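EST1E (Clostridium proteoclasticum, PDB 2WTM) hydrolyses ester bonds as a promiscuous feruloyl esterase of a rumen bacterium, with an alpha/beta-hydrolase fold and probably a serine nucleophile. Local coordinates at residues Met4-Asp9 and Leu87-Tyr92; Lys12-Leu17 and His67-Gly72; Leu29-His34 and Thr100-Ala105; Gly38-Arg43 and Arg61-Gly66; His77-Trp82 and Gly110-Met115. All blocks are in the same frame, centred on the assembly; numbering follows the deposited sequence.

Overall arrangement
The five contacts lie within the eight-stranded mixed sheet of an alpha/beta-hydrolase fold, against one face of it, or in the loops at its strand ends. Interaction 3 pairs strands 27-33 and 99-107; interaction 1 sets helix 79-93 against edge strand 3-8, and the centres of interactions 1 and 3 are about 13 Å apart. Interactions 2 and 4, about 7 Å apart, tie the loops after strands 58-62 and 27-33 to the sheet margin. Interaction 5 joins the start of helix 79-93 to helix 109-120. Along the chain interaction 4 closes first, then 2, 1, 3 and 5. Interactions 3 and 5 reach the probable nucleophile elbow, while 1, 2 and 4 join edge strands and loops to the sheet.

Interaction 1 of 5, residues Met4-Asp9 and Leu87-Tyr92; sequences MYIDCD and LAVVDY
Helix 79-93 packs here against strand 3-8, the outermost strand on one side of the sheet, and the fit is made by side chains without a hydrogen bond between the segments. Tyr92 is the centrepiece. Its CG stands anti to the backbone N (chi1 171°), which sends the ring out from the helix to the strand. Ile6 crosses it at about a right angle: CG1 sits over one face, offset to the rim, and CD1 makes an off-centre CH-pi contact 4.2 Å from the ring centroid. The extended Ile6 chain (chi2 170°) also brings CD1 to Val89 CG2, whereas its CG2 branch turns to the carbonyl oxygen of Ala88.

Met4 meets the tyrosine tip to tip. Its CG takes the crowded position between backbone N and carbonyl carbon, and a bend at chi3 (61°) folds the methyl CE back beside the hydroxyl. Met4 SD lies 3.2 Å from Tyr92 OH and 4.1 Å from the ring centroid, an oblique Met-aromatic contact. One helical turn before Tyr92, the methyl of Ala88 lies 4.0 Å from Cys8 SG.

Polar ends on the strand turn to other partners, as Asp7 does in its salt bridge with Lys12. The seam between helix and edge strand therefore rests on dispersion and on sulfur and CH contacts with one aromatic ring.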
# COMPACT_ATOMS: atom_id res chain seq x y z
N MET A 4 21.20 -11.72 7.77
CA MET A 4 20.52 -12.66 6.93
C MET A 4 19.73 -11.83 5.91
O MET A 4 19.68 -10.62 6.10
CB MET A 4 19.50 -13.44 7.75
CG MET A 4 18.27 -12.57 8.10
SD MET A 4 17.06 -13.25 9.23
CE MET A 4 18.18 -13.42 10.60
N TYR A 5 19.26 -12.47 4.84
CA TYR A 5 18.31 -11.87 3.91
C TYR A 5 16.94 -12.52 4.09
O TYR A 5 16.82 -13.77 4.08
CB TYR A 5 18.82 -11.97 2.46
CG TYR A 5 19.82 -10.89 2.13
CD1 TYR A 5 19.40 -9.57 1.95
CD2 TYR A 5 21.20 -11.15 2.01
CE1 TYR A 5 20.27 -8.56 1.66
CE2 TYR A 5 22.09 -10.14 1.74
CZ TYR A 5 21.64 -8.82 1.54
OH TYR A 5 22.49 -7.79 1.27
N ILE A 6 15.91 -11.70 4.21
CA ILE A 6 14.53 -12.12 4.22
C ILE A 6 13.94 -11.81 2.85
O ILE A 6 13.93 -10.66 2.45
CB ILE A 6 13.76 -11.40 5.33
CG1 ILE A 6 14.27 -11.84 6.71
CG2 ILE A 6 12.28 -11.77 5.32
CD1 ILE A 6 13.76 -11.03 7.82
N ASP A 7 13.49 -12.84 2.14
CA ASP A 7 12.94 -12.62 0.81
C ASP A 7 11.59 -11.96 0.93
O ASP A 7 10.78 -12.34 1.78
CB ASP A 7 12.75 -13.91 0.05
CG ASP A 7 14.06 -14.52 -0.41
OD1 ASP A 7 14.87 -13.82 -1.06
OD2 ASP A 7 14.25 -15.73 -0.13
N CYS A 8 11.34 -11.02 0.05
CA CYS A 8 10.03 -10.40 -0.08
C CYS A 8 9.74 -10.36 -1.56
O CYS A 8 10.11 -9.42 -2.22
CB CYS A 8 10.08 -8.99 0.58
SG CYS A 8 8.42 -8.12 0.52
N ASP A 9 9.15 -11.45 -2.08
CA ASP A 9 8.96 -11.65 -3.50
C ASP A 9 10.26 -11.33 -4.18
O ASP A 9 11.28 -11.96 -3.82
CB ASP A 9 7.80 -10.84 -4.07
CG ASP A 9 6.47 -11.26 -3.51
OD1 ASP A 9 6.32 -12.35 -2.98
OD2 ASP A 9 5.58 -10.41 -3.54
N LEU A 87 5.45 -6.64 6.77
CA LEU A 87 4.62 -7.86 6.86
C LEU A 87 5.50 -9.08 6.60
O LEU A 87 5.32 -10.10 7.24
CB LEU A 87 3.45 -7.77 5.85
CG LEU A 87 2.40 -6.77 6.19
CD1 LEU A 87 1.29 -6.81 5.12
CD2 LEU A 87 1.87 -6.71 7.55
N ALA A 88 6.44 -8.98 5.66
CA ALA A 88 7.36 -10.10 5.38
C ALA A 88 8.25 -10.39 6.56
O ALA A 88 8.56 -11.56 6.87
CB ALA A 88 8.14 -9.82 4.18
N VAL A 89 8.68 -9.34 7.23
CA VAL A 89 9.60 -9.54 8.35
C VAL A 89 8.76 -10.14 9.50
O VAL A 89 9.26 -11.02 10.26
CB VAL A 89 10.25 -8.20 8.75
CG1 VAL A 89 10.96 -8.30 10.10
CG2 VAL A 89 11.18 -7.68 7.68
N VAL A 90 7.56 -9.63 9.78
CA VAL A 90 6.68 -10.25 10.79
C VAL A 90 6.39 -11.74 10.47
O VAL A 90 6.50 -12.61 11.32
CB VAL A 90 5.38 -9.51 10.89
CG1 VAL A 90 4.33 -10.28 11.83
CG2 VAL A 90 5.54 -8.11 11.40
N ASP A 91 6.19 -12.06 9.21
CA ASP A 91 5.89 -13.46 8.83
C ASP A 91 7.10 -14.35 9.08
O ASP A 91 6.94 -15.55 9.42
CB ASP A 91 5.35 -13.56 7.38
CG ASP A 91 3.92 -13.00 7.27
OD1 ASP A 91 3.27 -12.83 8.33
OD2 ASP A 91 3.53 -12.75 6.10
N TYR A 92 8.28 -13.80 8.88
CA TYR A 92 9.54 -14.53 9.13
C TYR A 92 9.67 -14.76 10.64
O TYR A 92 9.97 -15.88 11.11
CB TYR A 92 10.74 -13.72 8.61
CG TYR A 92 12.07 -14.30 9.03
CD1 TYR A 92 12.58 -15.35 8.32
CD2 TYR A 92 12.72 -13.84 10.11
CE1 TYR A 92 13.82 -15.93 8.75
CE2 TYR A 92 13.93 -14.39 10.53
CZ TYR A 92 14.44 -15.42 9.85
OH TYR A 92 15.65 -15.96 10.28

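Interaction 2 of 5, residues Lys12-Leu17 and His67-Gly72; sequences KLNAYL and HGKSDG
This is a polar strand-to-loop contact: the turn that follows strand 58-62 folds back over strand 11-18 near the margin of the central sheet. The backbone and short side chains of Ser70 and Asp71 do most of the gripping. Asp71 N donates to Lys12 O over 3.0 Å, nearly straight and almost along the C=O axis. In return Lys12 N reaches Asp71 OD2 at 2.9 Å, approaching from above the carboxylate plane, so Lys12 is bound through both its N-H and its carbonyl. The Lys12 amine takes no part in this pair; it forms a salt bridge with Asp7.

Ser70 OG, anti to its own carbonyl carbon (chi1 -68°), accepts from Asn14 N at 2.8 Å and is hydrogen-bonded to Asp63 O as well, which fixes the hydroxyl between strand and loop. Lys69 runs extended beyond CG alongside the Asn14 side chain, its CD lying 3.6 Å from Asn14 ND2. Lys69 NZ ends at the edge of the Tyr16 ring, in plane, and donates to Tyr16 OH over 2.9 Å. Asn14 ND2 adds a weak bond to the same hydroxyl, but its stronger partner is Asp63 OD2, which also takes Lys69 N.

The type II' beta turn from His67 to Ser70, closed by Ser70 N to His67 O, presents these groups to the strand. Positive phi at Gly68 (57°) belongs to that turn. Following the C-terminal end of strand 58-62 and hydrogen-bonded to the adjacent antiparallel strand 11-18, the turn belongs to the strand-end loops of the alpha/beta-hydrolase fold.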
# COMPACT_ATOMS: atom_id res chain seq x y z
N LYS A 12 15.26 -8.85 -1.80
CA LYS A 12 15.89 -9.32 -0.61
C LYS A 12 16.05 -8.19 0.42
O LYS A 12 16.65 -7.15 0.15
CB LYS A 12 17.28 -9.85 -0.98
CG LYS A 12 17.21 -11.12 -1.80
CD LYS A 12 18.61 -11.87 -1.90
CE LYS A 12 18.45 -13.30 -2.45
NZ LYS A 12 17.47 -14.19 -1.70
N LEU A 13 15.58 -8.44 1.64
CA LEU A 13 15.68 -7.50 2.76
C LEU A 13 16.81 -7.94 3.73
O LEU A 13 16.77 -9.03 4.31
CB LEU A 13 14.32 -7.44 3.52
CG LEU A 13 13.11 -7.08 2.64
CD1 LEU A 13 11.95 -7.31 3.52
CD2 LEU A 13 13.25 -5.71 2.15
N ASN A 14 17.81 -7.10 3.81
CA ASN A 14 18.90 -7.31 4.77
C ASN A 14 18.36 -7.19 6.21
O ASN A 14 17.72 -6.21 6.53
CB ASN A 14 19.95 -6.29 4.59
CG ASN A 14 21.16 -6.52 5.52
OD1 ASN A 14 21.79 -7.61 5.52
ND2 ASN A 14 21.50 -5.49 6.31
N ALA A 15 18.74 -8.08 7.08
CA ALA A 15 18.30 -7.98 8.48
C ALA A 15 19.32 -8.52 9.44
O ALA A 15 20.10 -9.41 9.07
CB ALA A 15 17.04 -8.70 8.62
N TYR A 16 19.27 -8.03 10.68
CA TYR A 16 20.23 -8.44 11.71
C TYR A 16 19.41 -9.01 12.84
O TYR A 16 18.55 -8.29 13.39
CB TYR A 16 21.05 -7.23 12.25
CG TYR A 16 21.80 -6.50 11.15
CD1 TYR A 16 23.05 -6.94 10.71
CD2 TYR A 16 21.28 -5.38 10.56
CE1 TYR A 16 23.74 -6.27 9.72
CE2 TYR A 16 21.94 -4.71 9.56
CZ TYR A 16 23.17 -5.16 9.13
OH TYR A 16 23.87 -4.48 8.17
N LEU A 17 19.67 -10.26 13.23
CA LEU A 17 19.05 -10.84 14.40
C LEU A 17 20.08 -10.83 15.52
O LEU A 17 21.20 -11.38 15.36
CB LEU A 17 18.63 -12.29 14.08
CG LEU A 17 18.03 -13.08 15.24
CD1 LEU A 17 16.79 -12.46 15.87
CD2 LEU A 17 17.74 -14.52 14.71
N HIS A 67 17.04 0.81 0.98
CA HIS A 67 17.77 1.33 2.11
C HIS A 67 18.77 0.33 2.56
O HIS A 67 18.63 -0.89 2.39
CB HIS A 67 16.81 1.68 3.24
CG HIS A 67 16.04 2.94 2.97
ND1 HIS A 67 15.06 3.03 1.99
CD2 HIS A 67 16.14 4.16 3.53
CE1 HIS A 67 14.60 4.27 1.97
NE2 HIS A 67 15.22 4.97 2.91
N GLY A 68 19.85 0.88 3.12
CA GLY A 68 20.83 0.01 3.75
C GLY A 68 21.33 -1.02 2.77
O GLY A 68 21.65 -0.66 1.62
N LYS A 69 21.39 -2.27 3.19
CA LYS A 69 21.89 -3.34 2.30
C LYS A 69 20.80 -4.13 1.66
O LYS A 69 21.02 -5.26 1.21
CB LYS A 69 22.86 -4.28 3.05
CG LYS A 69 24.02 -3.59 3.73
CD LYS A 69 24.60 -4.46 4.83
CE LYS A 69 25.74 -3.80 5.63
NZ LYS A 69 26.30 -4.78 6.69
N SER A 70 19.57 -3.58 1.63
CA SER A 70 18.50 -4.27 0.96
C SER A 70 18.46 -3.96 -0.53
O SER A 70 19.10 -3.06 -0.98
CB SER A 70 17.17 -3.96 1.63
OG SER A 70 17.11 -4.53 2.92
N ASP A 71 17.72 -4.80 -1.28
CA ASP A 71 17.48 -4.57 -2.70
C ASP A 71 16.61 -3.31 -2.89
O ASP A 71 15.99 -2.83 -1.94
CB ASP A 71 16.80 -5.77 -3.36
CG ASP A 71 17.74 -7.01 -3.52
OD1 ASP A 71 18.98 -6.75 -3.55
OD2 ASP A 71 17.21 -8.11 -3.75
N GLY A 72 16.53 -2.91 -4.17
CA GLY A 72 15.73 -1.79 -4.63
C GLY A 72 16.48 -0.51 -4.57
O GLY A 72 17.44 -0.36 -3.80

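Interaction 3 of 5, residues Leu29-His34 and Thr100-Ala105; sequences LCIIIH and TDIYMA
Two neighbouring parallel strands at the heart of the alpha/beta-hydrolase sheet, 27-33 and 99-107, meet here, their segment axes 4.4 Å apart and inclined by 23°. The ladder uses odd-numbered residues of the first strand: Leu29 and Ile31 each give an N-H and a carbonyl, and Ile33 adds its N-H. Leu29 N donates to Asp101 O nearly along the C=O axis, and Ala105 N meets Ile31 O just as directly at 2.8 Å. Ile31 N, by contrast, approaches Tyr103 O from above the carbonyl plane. Between these bonds CA-H groups complete the pattern, as where Ile32 CA lies 3.2 Å from Ala105 O.

Ile31, Ile102 and Met104 share one face of the sheet. Ile31 CD1 and Ile102 CG2 cross obliquely at 3.9 Å, both isoleucines having CG1 anti to the carbonyl carbon, while the extended Met104 passes by Ile31 CB. Val89 and Val90 of helix 79-93 cover Ile31 from that side. Further along, Ile33 touches the residues of the probable nucleophile elbow at the end of strand 99-107.

Cys30, Tyr103 and Ala105 occupy the other face. Tyr103 turns its ring edge to Leu29 O and its hydroxyl bonds to Lys126. Cys30 SG, anti to its backbone N (chi1 -171°), rests 3.9 Å from both Tyr103 CB and Ala105 CB.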
# COMPACT_ATOMS: atom_id res chain seq x y z
N LEU A 29 10.82 -10.83 20.98
CA LEU A 29 11.57 -10.32 19.82
C LEU A 29 10.97 -8.94 19.46
O LEU A 29 9.74 -8.81 19.37
CB LEU A 29 11.37 -11.22 18.63
CG LEU A 29 11.95 -10.68 17.34
CD1 LEU A 29 13.34 -11.02 17.30
CD2 LEU A 29 11.27 -11.21 16.10
N CYS A 30 11.83 -7.94 19.29
CA CYS A 30 11.39 -6.63 18.80
C CYS A 30 11.93 -6.39 17.41
O CYS A 30 13.12 -6.43 17.17
CB CYS A 30 11.77 -5.52 19.69
SG CYS A 30 11.10 -3.90 19.33
N ILE A 31 11.01 -6.13 16.46
CA ILE A 31 11.33 -5.69 15.12
C ILE A 31 11.62 -4.17 15.17
O ILE A 31 10.84 -3.39 15.74
CB ILE A 31 10.19 -6.01 14.15
CG1 ILE A 31 10.01 -7.54 14.02
CG2 ILE A 31 10.51 -5.49 12.75
CD1 ILE A 31 8.68 -7.97 13.40
N ILE A 32 12.70 -3.75 14.55
CA ILE A 32 13.15 -2.34 14.59
C ILE A 32 13.32 -1.86 13.17
O ILE A 32 14.10 -2.42 12.39
CB ILE A 32 14.54 -2.17 15.32
CG1 ILE A 32 14.40 -2.76 16.72
CG2 ILE A 32 14.87 -0.71 15.44
CD1 ILE A 32 15.74 -2.72 17.50
N ILE A 33 12.64 -0.77 12.83
CA ILE A 33 12.64 -0.19 11.50
C ILE A 33 13.19 1.25 11.49
O ILE A 33 12.72 2.14 12.20
CB ILE A 33 11.22 -0.17 10.88
CG1 ILE A 33 10.54 -1.54 10.98
CG2 ILE A 33 11.27 0.36 9.46
CD1 ILE A 33 11.23 -2.66 10.29
N HIS A 34 14.24 1.47 10.69
CA HIS A 34 14.87 2.76 10.56
C HIS A 34 14.05 3.77 9.73
O HIS A 34 12.97 3.41 9.20
CB HIS A 34 16.19 2.52 9.83
CG HIS A 34 16.00 1.94 8.49
ND1 HIS A 34 15.66 2.73 7.41
CD2 HIS A 34 16.07 0.67 8.04
CE1 HIS A 34 15.48 1.94 6.36
NE2 HIS A 34 15.72 0.69 6.71
N THR A 100 8.69 -15.71 21.78
CA THR A 100 7.48 -15.64 22.55
C THR A 100 6.54 -14.57 21.98
O THR A 100 5.76 -14.85 21.07
CB THR A 100 7.76 -15.45 24.06
OG1 THR A 100 8.47 -14.23 24.34
CG2 THR A 100 8.59 -16.65 24.58
N ASP A 101 6.64 -13.37 22.49
CA ASP A 101 5.86 -12.24 22.00
C ASP A 101 6.70 -11.39 21.01
O ASP A 101 7.92 -11.28 21.12
CB ASP A 101 5.42 -11.37 23.13
CG ASP A 101 4.62 -12.11 24.19
OD1 ASP A 101 3.54 -12.64 23.84
OD2 ASP A 101 5.07 -12.11 25.37
N ILE A 102 6.00 -10.70 20.07
CA ILE A 102 6.69 -9.84 19.11
C ILE A 102 6.30 -8.38 19.38
O ILE A 102 5.12 -8.12 19.68
CB ILE A 102 6.33 -10.22 17.65
CG1 ILE A 102 6.68 -11.72 17.44
CG2 ILE A 102 7.00 -9.31 16.62
CD1 ILE A 102 6.25 -12.25 16.11
N TYR A 103 7.29 -7.49 19.34
CA TYR A 103 7.08 -6.08 19.54
C TYR A 103 7.56 -5.32 18.31
O TYR A 103 8.27 -5.88 17.52
CB TYR A 103 7.88 -5.61 20.73
CG TYR A 103 7.43 -6.23 22.04
CD1 TYR A 103 6.54 -5.56 22.87
CD2 TYR A 103 7.94 -7.45 22.50
CE1 TYR A 103 6.14 -6.11 24.09
CE2 TYR A 103 7.54 -7.99 23.74
CZ TYR A 103 6.65 -7.31 24.50
OH TYR A 103 6.20 -7.77 25.76
N MET A 104 7.21 -4.05 18.18
CA MET A 104 7.74 -3.23 17.12
C MET A 104 8.24 -1.90 17.67
O MET A 104 7.65 -1.27 18.53
CB MET A 104 6.72 -2.91 16.04
CG MET A 104 6.34 -4.07 15.17
SD MET A 104 5.05 -3.53 13.96
CE MET A 104 4.93 -4.95 12.97
N ALA A 105 9.31 -1.43 17.02
CA ALA A 105 9.90 -0.07 17.30
C ALA A 105 10.45 0.47 15.97
O ALA A 105 10.80 -0.29 15.08
CB ALA A 105 11.06 -0.15 18.36

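Interaction 4 of 5, residues Gly38-Arg43 and Arg61-Gly66; sequences GHSEER and RADMYG
Ser40 is the hub of this contact between the loop after strand 27-33 and the end of strand 58-62 with the loop that follows, at neighbouring parallel strands of the alpha/beta-hydrolase sheet. Asp63 OD1 takes two bonds from it: Ser40 N donates at 2.9 Å onto the syn lone pair, and Ser40 OG donates at 2.7 Å from above the carboxylate plane. One carboxylate oxygen thus grips both the backbone and the hydroxyl of a single buried serine. With OG anti to the carbonyl carbon (chi1 -73°), the hydroxyl sits beside its own N-H, and this lets both reach the same acceptor.

Ser40 O is held by Arg61 NH1, 3.0 Å away. The oxygen lies near the guanidinium plane, at its edge, yet the donor stands above the carbonyl plane. A bend at chi3 (-70°) turns the guanidinium so that NH1 reaches Ser40 O; CD also lies near that oxygen, and CB packs on the serine side chain. The stronger partner of Arg61 is Asp18, which binds NH2 in a salt bridge.

In the second shell, Asp63 OD2 accepts from Lys69 N and Asn14 ND2, so the whole carboxylate is fixed; such a dense set of donors would be expected to favour its ionised form. The type I turn from His39 to Glu42 shapes the other loop, leading into the helix whose N-cap position Glu42 occupies. Glu42 CG lies 3.6 Å above the plane of the His39 ring, over its centre, while Glu42 OE2 accepts from His39 N at 3.0 Å.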
# COMPACT_ATOMS: atom_id res chain seq x y z
N GLY A 38 17.78 6.22 6.08
CA GLY A 38 18.45 5.56 7.19
C GLY A 38 18.73 4.11 6.91
O GLY A 38 18.62 3.59 5.80
N HIS A 39 19.24 3.44 7.92
CA HIS A 39 19.60 2.05 7.84
C HIS A 39 19.80 1.51 9.26
O HIS A 39 19.79 2.24 10.26
CB HIS A 39 20.86 1.85 7.01
CG HIS A 39 22.02 2.64 7.51
ND1 HIS A 39 22.90 2.13 8.44
CD2 HIS A 39 22.44 3.90 7.23
CE1 HIS A 39 23.80 3.06 8.74
NE2 HIS A 39 23.58 4.12 7.99
N SER A 40 19.95 0.19 9.30
CA SER A 40 19.88 -0.57 10.54
C SER A 40 21.12 -0.41 11.44
O SER A 40 21.06 -0.79 12.57
CB SER A 40 19.63 -2.05 10.22
OG SER A 40 18.30 -2.24 9.79
N GLU A 41 22.22 0.09 10.88
CA GLU A 41 23.46 0.33 11.68
C GLU A 41 23.63 1.75 12.19
O GLU A 41 24.67 2.09 12.75
CB GLU A 41 24.68 -0.13 10.87
CG GLU A 41 24.65 -1.56 10.49
CD GLU A 41 25.85 -2.03 9.62
OE1 GLU A 41 26.13 -1.43 8.53
OE2 GLU A 41 26.44 -3.05 10.02
N GLU A 42 22.62 2.60 12.09
CA GLU A 42 22.69 3.95 12.64
C GLU A 42 22.81 3.99 14.16
O GLU A 42 22.23 3.17 14.86
CB GLU A 42 21.46 4.77 12.21
CG GLU A 42 21.42 5.13 10.71
CD GLU A 42 20.23 5.98 10.37
OE1 GLU A 42 20.35 7.23 10.57
OE2 GLU A 42 19.16 5.40 10.18
N ARG A 43 23.56 4.95 14.68
CA ARG A 43 23.77 5.07 16.10
C ARG A 43 22.53 4.89 16.97
O ARG A 43 22.55 4.16 17.96
CB ARG A 43 24.36 6.47 16.39
CG ARG A 43 24.49 6.90 17.87
CD ARG A 43 25.07 8.38 17.88
NE ARG A 43 24.82 9.14 19.11
CZ ARG A 43 23.75 9.90 19.34
NH1 ARG A 43 22.73 10.00 18.47
NH2 ARG A 43 23.70 10.54 20.48
N ARG A 61 16.51 -6.10 13.38
CA ARG A 61 16.65 -4.89 12.65
C ARG A 61 16.55 -5.19 11.16
O ARG A 61 17.30 -6.03 10.66
CB ARG A 61 17.97 -4.16 12.96
CG ARG A 61 18.17 -3.65 14.39
CD ARG A 61 19.58 -3.21 14.63
NE ARG A 61 20.48 -4.37 14.66
CZ ARG A 61 21.76 -4.31 14.38
NH1 ARG A 61 22.26 -3.19 13.95
NH2 ARG A 61 22.57 -5.36 14.54
N ALA A 62 15.65 -4.53 10.41
CA ALA A 62 15.50 -4.84 8.97
C ALA A 62 15.67 -3.56 8.17
O ALA A 62 15.05 -2.51 8.51
CB ALA A 62 14.07 -5.39 8.74
N ASP A 63 16.49 -3.63 7.13
CA ASP A 63 16.66 -2.57 6.18
C ASP A 63 15.47 -2.69 5.17
O ASP A 63 15.19 -3.76 4.61
CB ASP A 63 17.97 -2.72 5.40
CG ASP A 63 19.18 -2.38 6.23
OD1 ASP A 63 19.03 -1.64 7.22
OD2 ASP A 63 20.29 -2.84 5.79
N MET A 64 14.75 -1.60 5.00
CA MET A 64 13.62 -1.56 4.11
C MET A 64 14.01 -1.37 2.68
O MET A 64 15.14 -1.08 2.33
CB MET A 64 12.67 -0.42 4.58
CG MET A 64 12.22 -0.57 6.07
SD MET A 64 10.98 -1.87 6.19
CE MET A 64 11.97 -3.35 6.56
N TYR A 65 13.04 -1.53 1.78
CA TYR A 65 13.24 -1.38 0.31
C TYR A 65 14.08 -0.15 0.06
O TYR A 65 13.79 0.96 0.54
CB TYR A 65 11.87 -1.22 -0.38
CG TYR A 65 11.95 -1.16 -1.89
CD1 TYR A 65 11.50 -2.24 -2.68
CD2 TYR A 65 12.42 -0.05 -2.54
CE1 TYR A 65 11.54 -2.21 -4.08
CE2 TYR A 65 12.47 0.00 -3.96
CZ TYR A 65 12.07 -1.09 -4.69
OH TYR A 65 12.03 -1.08 -6.05
N GLY A 66 15.14 -0.31 -0.72
CA GLY A 66 15.90 0.84 -1.18
C GLY A 66 16.82 1.50 -0.16
O GLY A 66 17.34 2.60 -0.43

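Interaction 5 of 5, residues His77-Trp82 and Gly110-Met115; sequences HTLFKW and GGLSVM
Apolar packing joins the first turn of helix 79-93 to helix 109-120, whose first residues, Gly110 among them, belong to the probable nucleophile elbow of this alpha/beta hydrolase. Leu79 and Leu112 cross at about a right angle and touch through one methyl each, Leu79 CD1 to Leu112 CD2 at 4.0 Å. Leu79 has CG anti to the carbonyl carbon, Leu112 anti to the backbone N (chi1 172°), so each directs a branch at the other helix. The second methyl of Leu79, CD2, lies 3.8 Å from Ser113 OG.

The indole edge makes the second kind of contact. Trp82 presents the six-membered-ring edge of its indole: CE3 lies 3.4 Å from Ser113 OG, near the ring plane, and CZ3 reaches the backbone N of Gly110. A face of the indole carries His77 NE2, offset toward the rim, and the indole N-H is bonded to Tyr65 O.

Hydrogen bonding stays within each helix or goes to its surroundings. Thr78 N-caps helix 79-93, its OG1 accepting from Lys81 N at 3.1 Å in an almost straight bond (172°). Ser113 OG, anti to its carbonyl carbon, bonds back to Gln109 O one turn earlier.

That bond satisfies the buried serine hydroxyl inside its own helix, so it can lie against an indole edge and a leucine methyl. The helix interface itself is thus carried by close packing, with no hydrogen bond across it.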
# COMPACT_ATOMS: atom_id res chain seq x y z
N HIS A 77 11.28 3.60 -3.63
CA HIS A 77 10.59 3.17 -2.36
C HIS A 77 9.36 3.98 -2.14
O HIS A 77 9.26 5.12 -2.56
CB HIS A 77 11.52 3.24 -1.17
CG HIS A 77 11.47 4.47 -0.32
ND1 HIS A 77 12.26 5.58 -0.55
CD2 HIS A 77 10.79 4.72 0.83
CE1 HIS A 77 12.06 6.46 0.43
NE2 HIS A 77 11.16 5.98 1.28
N THR A 78 8.35 3.37 -1.47
CA THR A 78 7.14 4.05 -1.08
C THR A 78 6.76 3.39 0.27
O THR A 78 7.22 2.30 0.67
CB THR A 78 5.94 3.84 -2.03
OG1 THR A 78 5.43 2.51 -1.89
CG2 THR A 78 6.29 4.14 -3.50
N LEU A 79 5.83 3.98 0.94
CA LEU A 79 5.30 3.42 2.20
C LEU A 79 4.55 2.10 1.97
O LEU A 79 4.48 1.27 2.88
CB LEU A 79 4.37 4.42 2.93
CG LEU A 79 5.18 5.54 3.59
CD1 LEU A 79 4.24 6.69 4.00
CD2 LEU A 79 5.97 5.08 4.72
N PHE A 80 3.91 1.92 0.80
CA PHE A 80 3.25 0.60 0.52
C PHE A 80 4.37 -0.47 0.45
O PHE A 80 4.21 -1.56 0.97
CB PHE A 80 2.50 0.61 -0.77
CG PHE A 80 1.15 1.24 -0.72
CD1 PHE A 80 0.62 1.83 0.39
CD2 PHE A 80 0.42 1.30 -1.91
CE1 PHE A 80 -0.66 2.45 0.34
CE2 PHE A 80 -0.82 1.89 -1.96
CZ PHE A 80 -1.34 2.47 -0.84
N LYS A 81 5.48 -0.17 -0.25
CA LYS A 81 6.58 -1.15 -0.26
C LYS A 81 7.11 -1.46 1.13
O LYS A 81 7.31 -2.64 1.46
CB LYS A 81 7.69 -0.70 -1.19
CG LYS A 81 7.19 -0.59 -2.63
CD LYS A 81 8.31 -0.30 -3.65
CE LYS A 81 7.77 0.03 -5.08
NZ LYS A 81 8.89 0.07 -6.09
N TRP A 82 7.37 -0.41 1.92
CA TRP A 82 7.80 -0.61 3.27
C TRP A 82 6.80 -1.43 4.09
O TRP A 82 7.20 -2.32 4.88
CB TRP A 82 8.09 0.73 3.99
CG TRP A 82 9.42 1.31 3.62
CD1 TRP A 82 10.15 1.16 2.45
CD2 TRP A 82 10.24 2.12 4.51
NE1 TRP A 82 11.38 1.86 2.58
CE2 TRP A 82 11.45 2.41 3.84
CE3 TRP A 82 10.07 2.56 5.82
CZ2 TRP A 82 12.47 3.15 4.48
CZ3 TRP A 82 11.06 3.23 6.45
CH2 TRP A 82 12.24 3.55 5.79
N GLY A 110 10.34 5.19 9.92
CA GLY A 110 10.18 3.87 10.50
C GLY A 110 9.20 3.82 11.65
O GLY A 110 8.55 2.83 11.87
N GLY A 111 9.08 4.95 12.35
CA GLY A 111 8.17 5.11 13.48
C GLY A 111 6.76 5.20 12.95
O GLY A 111 5.87 4.48 13.45
N LEU A 112 6.56 6.03 11.92
CA LEU A 112 5.30 5.99 11.18
C LEU A 112 4.96 4.58 10.68
O LEU A 112 3.87 4.03 10.91
CB LEU A 112 5.32 6.94 10.02
CG LEU A 112 4.09 6.84 9.04
CD1 LEU A 112 2.73 7.08 9.68
CD2 LEU A 112 4.39 7.73 7.82
N SER A 113 5.94 3.93 10.05
CA SER A 113 5.73 2.62 9.45
C SER A 113 5.26 1.57 10.47
O SER A 113 4.35 0.74 10.20
CB SER A 113 7.00 2.20 8.72
OG SER A 113 7.25 3.01 7.58
N VAL A 114 5.91 1.54 11.65
CA VAL A 114 5.44 0.68 12.70
C VAL A 114 4.08 1.03 13.34
O VAL A 114 3.28 0.14 13.67
CB VAL A 114 6.57 0.31 13.72
CG1 VAL A 114 7.76 -0.42 13.06
CG2 VAL A 114 7.00 1.47 14.55
N MET A 115 3.79 2.33 13.41
CA MET A 115 2.42 2.68 13.77
C MET A 115 1.39 2.00 12.84
O MET A 115 0.38 1.50 13.27
CB MET A 115 2.22 4.19 13.78
CG MET A 115 3.05 4.90 14.89
SD MET A 115 3.11 6.69 14.75
CE MET A 115 1.39 7.17 14.92